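Local coordinates for protein transcriptional regulator, TetR family (Myxococcus xanthus, PDB 5K7F) that probably binds operator DNA as a dimeric transcriptional regulator that responds to isovaleryl coenzyme A in the control of isovaleryl coenzyme A biosynthesis, at residues E77-R82 and K135-F140; A26-D31 and Q40-A45. All coordinates share one frame; numbering follows the deposited sequence.

Regulators of the TetR family join an N-terminal DNA-binding domain to a C-terminal helical domain that receives the effector, and the two contacts sample both parts of this apo structure. Contact 2 (26-31 with 40-45) lies in the DNA-binding domain and comes first along the chain; contact 1 (77-82 with 135-140) follows and reaches into the C-terminal domain. Their centres are 28 Å apart, on opposite sides of the chain's centre, and their nearest atoms stay about 14 Å from one another. Helix 60-83 links them: its far end carries Val79 and Leu80 of contact 1, while Leu63, near its start, touches Ile42 of contact 2.

Contact 1. Residues E77-R82 and K135-F140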
ATOM      1  N   GLU A  77     -11.347   5.891  16.988  1.00 15.56           N
ATOM      2  CA  GLU A  77     -11.441   7.228  17.549  1.00 12.37           C
ATOM      3  C   GLU A  77     -11.464   8.306  16.474  1.00 12.88           C
ATOM      4  O   GLU A  77     -12.126   9.346  16.637  1.00 15.23           O
ATOM      5  CB  GLU A  77     -10.268   7.429  18.489  1.00 11.70           C
ATOM      6  CG  GLU A  77     -10.330   6.453  19.640  1.00 18.28           C
ATOM      7  CD  GLU A  77      -9.167   6.598  20.596  1.00 23.39           C
ATOM      8  OE1 GLU A  77      -8.319   7.500  20.383  1.00 25.28           O
ATOM      9  OE2 GLU A  77      -9.121   5.807  21.566  1.00 22.62           O
ATOM     10  N   GLN A  78     -10.720   8.099  15.399  1.00 12.70           N
ATOM     11  CA  GLN A  78     -10.571   9.112  14.373  1.00 10.04           C
ATOM     12  C   GLN A  78     -11.419   8.857  13.146  1.00  8.71           C
ATOM     13  O   GLN A  78     -11.492   9.736  12.284  1.00  9.01           O
ATOM     14  CB  GLN A  78      -9.111   9.225  13.937  1.00  7.54           C
ATOM     15  CG  GLN A  78      -8.144   9.639  14.999  1.00 10.29           C
ATOM     16  CD  GLN A  78      -8.454  11.058  15.496  1.00 13.30           C
ATOM     17  OE1 GLN A  78      -8.628  11.982  14.678  1.00 17.04           O
ATOM     18  NE2 GLN A  78      -8.521  11.238  16.806  1.00 12.88           N
ATOM     19  N   VAL A  79     -12.015   7.677  13.005  1.00 13.57           N
ATOM     20  CA  VAL A  79     -12.768   7.385  11.790  1.00  7.99           C
ATOM     21  C   VAL A  79     -14.167   6.878  12.144  1.00  8.26           C
ATOM     22  O   VAL A  79     -15.148   7.597  11.971  1.00  9.04           O
ATOM     23  CB  VAL A  79     -12.012   6.388  10.887  1.00  6.50           C
ATOM     24  CG1 VAL A  79     -12.827   6.103   9.648  1.00 12.23           C
ATOM     25  CG2 VAL A  79     -10.631   6.899  10.500  1.00  7.58           C
ATOM     26  N   LEU A  80     -14.269   5.656  12.673  1.00  9.00           N
ATOM     27  CA  LEU A  80     -15.586   5.033  12.860  1.00  9.47           C
ATOM     28  C   LEU A  80     -16.515   5.837  13.769  1.00 13.61           C
ATOM     29  O   LEU A  80     -17.712   5.997  13.485  1.00 15.56           O
ATOM     30  CB  LEU A  80     -15.421   3.639  13.435  1.00 14.78           C
ATOM     31  CG  LEU A  80     -14.868   2.658  12.472  1.00 11.29           C
ATOM     32  CD1 LEU A  80     -14.649   1.369  13.229  1.00 19.68           C
ATOM     33  CD2 LEU A  80     -15.842   2.398  11.331  1.00 19.70           C
ATOM     34  N   SER A  81     -16.011   6.301  14.897  1.00  9.67           N
ATOM     35  CA  SER A  81     -16.887   7.001  15.829  1.00 18.42           C
ATOM     36  C   SER A  81     -17.407   8.286  15.216  1.00 12.76           C
ATOM     37  O   SER A  81     -18.431   8.802  15.665  1.00 20.50           O
ATOM     38  CB  SER A  81     -16.153   7.268  17.131  1.00  9.77           C
ATOM     39  OG  SER A  81     -15.049   8.145  16.952  1.00 16.67           O
ATOM     40  N   ARG A  82     -16.755   8.767  14.166  1.00 11.18           N
ATOM     41  CA  ARG A  82     -17.138   9.988  13.503  1.00  9.68           C
ATOM     42  C   ARG A  82     -18.161   9.765  12.403  1.00 14.69           C
ATOM     43  O   ARG A  82     -18.796  10.736  11.990  1.00 11.10           O
ATOM     44  CB  ARG A  82     -15.907  10.684  12.926  1.00 10.73           C
ATOM     45  CG  ARG A  82     -14.678  10.834  13.871  1.00 13.92           C
ATOM     46  CD  ARG A  82     -14.821  11.937  14.873  1.00 17.93           C
ATOM     47  NE  ARG A  82     -13.672  11.925  15.772  1.00 18.80           N
ATOM     48  CZ  ARG A  82     -13.502  12.767  16.772  1.00 28.68           C
ATOM     49  NH1 ARG A  82     -14.405  13.716  17.005  1.00 19.39           N
ATOM     50  NH2 ARG A  82     -12.427  12.653  17.544  1.00 33.66           N
ATOM     51  N   LYS A 135     -10.464  -6.793  10.433  1.00 15.62           N
ATOM     52  CA  LYS A 135     -11.578  -7.281   9.628  1.00 15.06           C
ATOM     53  C   LYS A 135     -12.885  -6.583   9.982  1.00  9.84           C
ATOM     54  O   LYS A 135     -13.776  -6.491   9.129  1.00 14.15           O
ATOM     55  CB  LYS A 135     -11.746  -8.796   9.787  1.00 18.69           C
ATOM     56  CG  LYS A 135     -12.922  -9.350   8.968  1.00 20.89           C
ATOM     57  CD  LYS A 135     -13.045 -10.873   9.079  1.00 23.20           C
ATOM     58  CE  LYS A 135     -14.151 -11.396   8.167  1.00 29.41           C
ATOM     59  NZ  LYS A 135     -15.508 -11.027   8.630  1.00 32.33           N
ATOM     60  N   LYS A 136     -13.038  -6.117  11.218  1.00 15.23           N
ATOM     61  CA  LYS A 136     -14.221  -5.330  11.577  1.00 12.82           C
ATOM     62  C   LYS A 136     -14.313  -4.045  10.752  1.00 10.59           C
ATOM     63  O   LYS A 136     -15.403  -3.654  10.333  1.00 14.21           O
ATOM     64  CB  LYS A 136     -14.227  -5.035  13.062  1.00 15.27           C
ATOM     65  CG  LYS A 136     -14.542  -6.275  13.922  1.00 21.76           C
ATOM     66  CD  LYS A 136     -15.124  -5.909  15.285  1.00 34.34           C
ATOM     67  CE  LYS A 136     -14.869  -7.000  16.325  1.00 44.69           C
ATOM     68  NZ  LYS A 136     -13.516  -6.869  16.980  1.00 48.50           N
ATOM     69  N   TYR A 137     -13.178  -3.395  10.475  1.00  8.41           N
ATOM     70  CA  TYR A 137     -13.199  -2.223   9.602  1.00  8.60           C
ATOM     71  C   TYR A 137     -13.600  -2.585   8.175  1.00  9.70           C
ATOM     72  O   TYR A 137     -14.438  -1.909   7.559  1.00  8.64           O
ATOM     73  CB  TYR A 137     -11.827  -1.533   9.641  1.00  8.88           C
ATOM     74  CG  TYR A 137     -11.830  -0.174   8.965  1.00 11.54           C
ATOM     75  CD1 TYR A 137     -12.639   0.851   9.432  1.00 13.23           C
ATOM     76  CD2 TYR A 137     -11.019   0.089   7.881  1.00  7.41           C
ATOM     77  CE1 TYR A 137     -12.678   2.112   8.807  1.00 13.42           C
ATOM     78  CE2 TYR A 137     -11.032   1.328   7.253  1.00  7.23           C
ATOM     79  CZ  TYR A 137     -11.861   2.352   7.738  1.00 14.47           C
ATOM     80  OH  TYR A 137     -11.895   3.598   7.141  1.00 12.01           O
ATOM     81  N   VAL A 138     -12.990  -3.636   7.617  1.00 10.19           N
ATOM     82  CA  VAL A 138     -13.343  -4.071   6.273  1.00  9.52           C
ATOM     83  C   VAL A 138     -14.828  -4.413   6.199  1.00  9.60           C
ATOM     84  O   VAL A 138     -15.508  -4.066   5.221  1.00 10.17           O
ATOM     85  CB  VAL A 138     -12.475  -5.268   5.833  1.00  9.31           C
ATOM     86  CG1 VAL A 138     -12.937  -5.798   4.481  1.00 12.68           C
ATOM     87  CG2 VAL A 138     -11.022  -4.882   5.717  1.00 11.11           C
ATOM     88  N   ASP A 139     -15.355  -5.094   7.235  1.00 10.03           N
ATOM     89  CA  ASP A 139     -16.780  -5.436   7.266  1.00 11.98           C
ATOM     90  C   ASP A 139     -17.641  -4.182   7.181  1.00 12.53           C
ATOM     91  O   ASP A 139     -18.678  -4.153   6.498  1.00 11.66           O
ATOM     92  CB  ASP A 139     -17.123  -6.189   8.561  1.00 13.00           C
ATOM     93  CG  ASP A 139     -16.563  -7.600   8.619  1.00 24.18           C
ATOM     94  OD1 ASP A 139     -16.103  -8.142   7.593  1.00 22.62           O
ATOM     95  OD2 ASP A 139     -16.594  -8.170   9.730  1.00 30.06           O
ATOM     96  N   PHE A 140     -17.254  -3.152   7.932  1.00  9.85           N
ATOM     97  CA  PHE A 140     -17.966  -1.888   7.903  1.00  9.76           C
ATOM     98  C   PHE A 140     -17.990  -1.300   6.502  1.00 10.90           C
ATOM     99  O   PHE A 140     -19.040  -0.859   6.024  1.00 10.23           O
ATOM    100  CB  PHE A 140     -17.299  -0.937   8.882  1.00 10.00           C
ATOM    101  CG  PHE A 140     -17.924   0.462   8.930  1.00  8.50           C
ATOM    102  CD1 PHE A 140     -19.003   0.741   9.745  1.00 13.52           C
ATOM    103  CD2 PHE A 140     -17.403   1.501   8.155  1.00 11.08           C
ATOM    104  CE1 PHE A 140     -19.535   2.045   9.818  1.00 14.23           C
ATOM    105  CE2 PHE A 140     -17.927   2.784   8.219  1.00 13.94           C
ATOM    106  CZ  PHE A 140     -19.008   3.052   9.017  1.00 11.76           C
TER
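Leu80 and Phe140 meet through a single methyl group: Leu80 CD2 sits over one face of the phenyl ring, 3.6 Å from the ring centroid and 8° off the ring normal, a CH-pi contact almost straight above the ring centre. The same methyl also reaches the edge of a second ring, with Leu80 CD2 4.0 Å from Tyr137 CD1 and near the plane of the phenol. One branch of a leucine thus serves two aromatics about one helical turn apart, a face of the first and an edge of the second. Beside it Val79 and Tyr137 cross at about a right angle, Val79 CG1 lying 3.7 Å from Tyr137 OH and 4.1 Å from Tyr137 CE1.

Both aromatic side chains leave helix 125-150 with CG anti to the backbone N (chi1 -170° in Tyr137, 178° in Phe140), which carries their rings across to helix 60-83. With the axes of the two segments 12.1 Å apart, it is mainly the two rings and the leucine that span the interval. The face under Leu80 CD2 would probably be lost, and a gap opened between the helices, with an alanine in place of Phe140.

Further out, Tyr137 OH is hydrogen-bonded to Asn100 of helix 89-105, which helps to fix the phenol, while Phe75 meets its ring and Phe166 and Leu167 pack on it from helix 159-171. Within 77-82, Arg82 NE donates to Glu77 O at 3.1 Å, Glu77 being the first residue of the wider pi-type turn at 77-80.

This is packing between the last turns of the helix leaving the DNA-binding domain and a helix of the C-terminal domain. The segments meet by van der Waals and CH-pi contact, so the fit depends on where Leu80 CD2 and Val79 CG1 lie against the two rings.

Contact 2. Residues A26-D31 and Q40-A45; sequences ARLICD and QEIAAA
Leu28 projects from helix 18-32 towards helix 39-45 and makes every close apolar contact with one methyl, CD1. Its nearest partner is Ala45, with Leu28 CD1 3.7 Å from Ala45 CB; one turn earlier Leu28 CD1 also lies 3.9 Å from Ile42 CG1. The leucine's CG stands anti to its carbonyl carbon (chi1 -64°), and the extended second torsion, 174°, carries CD1 out to the neighbouring helix.

The backbone of that helix forms the rest of the surface met by the methyl. Leu28 CD1 is 3.9 Å from Ile42 CA and 4.0 Å from Glu41 O, van der Waals approaches that place it against the main chain as well as the side chains.

These segments belong to the first two helices of the TetR-type DNA-binding domain. Helix 39-45 is the first helix of the predicted helix-turn-helix, and helix 50-56 follows as its probable recognition helix. The two segments run at 127° to each other, their axes 10.6 Å apart at closest approach.

Other side chains surround the pair: Thr37 touches both Leu28 and Ile42, and Ile42 also meets Leu53 of helix 50-56 and Leu63 of helix 60-83.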
ATOM      1  N   ALA A  26       6.985   4.237  17.418  1.00 17.64           N
ATOM      2  CA  ALA A  26       6.615   4.089  16.010  1.00 12.24           C
ATOM      3  C   ALA A  26       7.517   4.933  15.107  1.00 16.79           C
ATOM      4  O   ALA A  26       7.956   4.467  14.049  1.00 19.51           O
ATOM      5  CB  ALA A  26       5.149   4.471  15.798  1.00 13.80           C
ATOM      6  N   ARG A  27       7.782   6.183  15.498  1.00 14.91           N
ATOM      7  CA  ARG A  27       8.759   6.998  14.768  1.00 15.81           C
ATOM      8  C   ARG A  27      10.108   6.276  14.620  1.00 21.08           C
ATOM      9  O   ARG A  27      10.641   6.134  13.510  1.00 20.37           O
ATOM     10  CB  ARG A  27       8.942   8.351  15.465  1.00 19.23           C
ATOM     11  CG  ARG A  27       7.838   9.320  15.203  1.00 28.82           C
ATOM     12  CD  ARG A  27       8.256  10.725  15.623  1.00 29.94           C
ATOM     13  NE  ARG A  27       7.906  11.010  17.019  1.00 38.83           N
ATOM     14  CZ  ARG A  27       6.667  11.290  17.444  1.00 50.48           C
ATOM     15  NH1 ARG A  27       5.647  11.314  16.583  1.00 44.47           N
ATOM     16  NH2 ARG A  27       6.435  11.538  18.736  1.00 35.87           N
ATOM     17  N   LEU A  28      10.694   5.824  15.727  1.00 17.49           N
ATOM     18  CA  LEU A  28      12.006   5.189  15.622  1.00 21.01           C
ATOM     19  C   LEU A  28      11.949   3.942  14.742  1.00 24.88           C
ATOM     20  O   LEU A  28      12.842   3.703  13.908  1.00 21.89           O
ATOM     21  CB  LEU A  28      12.528   4.831  17.015  1.00 20.66           C
ATOM     22  CG  LEU A  28      12.808   5.983  17.952  1.00 19.62           C
ATOM     23  CD1 LEU A  28      13.163   5.427  19.333  1.00 27.73           C
ATOM     24  CD2 LEU A  28      13.932   6.836  17.444  1.00 30.43           C
ATOM     25  N   ILE A  29      10.900   3.137  14.898  1.00 20.16           N
ATOM     26  CA  ILE A  29      10.821   1.892  14.134  1.00 17.93           C
ATOM     27  C   ILE A  29      10.739   2.197  12.644  1.00 23.09           C
ATOM     28  O   ILE A  29      11.384   1.534  11.819  1.00 21.59           O
ATOM     29  CB  ILE A  29       9.625   1.043  14.604  1.00 15.34           C
ATOM     30  CG1 ILE A  29       9.937   0.391  15.951  1.00 21.26           C
ATOM     31  CG2 ILE A  29       9.332  -0.056  13.606  1.00 22.49           C
ATOM     32  CD1 ILE A  29       8.733  -0.258  16.626  1.00 17.20           C
ATOM     33  N   CYS A  30       9.939   3.199  12.273  1.00 28.94           N
ATOM     34  CA  CYS A  30       9.865   3.593  10.872  1.00 27.53           C
ATOM     35  C   CYS A  30      11.186   4.172  10.374  1.00 29.26           C
ATOM     36  O   CYS A  30      11.520   4.009   9.198  1.00 28.48           O
ATOM     37  CB  CYS A  30       8.727   4.593  10.672  1.00 22.00           C
ATOM     38  SG  CYS A  30       7.117   3.796  10.631  1.00 23.20           S
ATOM     39  N   ASP A  31      11.949   4.844  11.236  1.00 30.00           N
ATOM     40  CA  ASP A  31      13.177   5.479  10.770  1.00 31.12           C
ATOM     41  C   ASP A  31      14.372   4.532  10.782  1.00 31.01           C
ATOM     42  O   ASP A  31      15.139   4.514   9.814  1.00 38.36           O
ATOM     43  CB  ASP A  31      13.492   6.720  11.612  1.00 33.73           C
ATOM     44  CG  ASP A  31      14.850   7.333  11.257  1.00 50.66           C
ATOM     45  OD1 ASP A  31      15.162   7.430  10.048  1.00 56.31           O
ATOM     46  OD2 ASP A  31      15.615   7.700  12.175  1.00 43.40           O
ATOM     47  N   GLN A  40      16.256   0.336  24.979  1.00 21.93           N
ATOM     48  CA  GLN A  40      17.070   1.398  25.552  1.00 22.96           C
ATOM     49  C   GLN A  40      16.995   2.658  24.696  1.00 19.70           C
ATOM     50  O   GLN A  40      16.808   3.762  25.218  1.00 15.97           O
ATOM     51  CB  GLN A  40      18.509   0.898  25.720  1.00 24.64           C
ATOM     52  CG  GLN A  40      19.579   1.944  25.963  1.00 30.83           C
ATOM     53  CD  GLN A  40      20.966   1.304  26.121  1.00 40.81           C
ATOM     54  OE1 GLN A  40      21.185   0.487  27.017  1.00 40.25           O
ATOM     55  NE2 GLN A  40      21.894   1.661  25.237  1.00 46.35           N
ATOM     56  N   GLU A  41      17.070   2.512  23.377  1.00 16.02           N
ATOM     57  CA  GLU A  41      16.940   3.682  22.502  1.00 15.93           C
ATOM     58  C   GLU A  41      15.561   4.315  22.619  1.00 13.95           C
ATOM     59  O   GLU A  41      15.422   5.545  22.586  1.00 17.87           O
ATOM     60  CB  GLU A  41      17.213   3.278  21.051  1.00 24.93           C
ATOM     61  CG  GLU A  41      18.626   2.755  20.809  1.00 21.51           C
ATOM     62  CD  GLU A  41      18.876   2.333  19.379  1.00 28.60           C
ATOM     63  OE1 GLU A  41      17.978   1.736  18.752  1.00 31.29           O
ATOM     64  OE2 GLU A  41      19.985   2.615  18.887  1.00 29.74           O
ATOM     65  N   ILE A  42      14.521   3.491  22.757  1.00 14.83           N
ATOM     66  CA  ILE A  42      13.184   4.038  22.937  1.00 14.06           C
ATOM     67  C   ILE A  42      13.085   4.800  24.234  1.00 18.72           C
ATOM     68  O   ILE A  42      12.496   5.882  24.281  1.00 15.62           O
ATOM     69  CB  ILE A  42      12.123   2.934  22.878  1.00 13.88           C
ATOM     70  CG1 ILE A  42      12.119   2.302  21.503  1.00 21.25           C
ATOM     71  CG2 ILE A  42      10.744   3.533  23.254  1.00 18.57           C
ATOM     72  CD1 ILE A  42      11.347   1.069  21.490  1.00 18.04           C
ATOM     73  N   ALA A  43      13.629   4.248  25.315  1.00 16.57           N
ATOM     74  CA  ALA A  43      13.577   4.971  26.573  1.00 12.26           C
ATOM     75  C   ALA A  43      14.244   6.333  26.436  1.00 12.23           C
ATOM     76  O   ALA A  43      13.688   7.346  26.856  1.00 19.41           O
ATOM     77  CB  ALA A  43      14.232   4.164  27.686  1.00 12.68           C
ATOM     78  N   ALA A  44      15.424   6.379  25.824  1.00 17.39           N
ATOM     79  CA  ALA A  44      16.120   7.657  25.682  1.00 15.57           C
ATOM     80  C   ALA A  44      15.326   8.637  24.819  1.00 18.08           C
ATOM     81  O   ALA A  44      15.225   9.823  25.150  1.00 19.16           O
ATOM     82  CB  ALA A  44      17.520   7.445  25.096  1.00 18.88           C
ATOM     83  N   ALA A  45      14.753   8.164  23.711  1.00 20.44           N
ATOM     84  CA  ALA A  45      13.964   9.064  22.868  1.00 25.10           C
ATOM     85  C   ALA A  45      12.734   9.603  23.596  1.00 21.11           C
ATOM     86  O   ALA A  45      12.244  10.682  23.254  1.00 17.49           O
ATOM     87  CB  ALA A  45      13.550   8.352  21.587  1.00 16.15           C
TER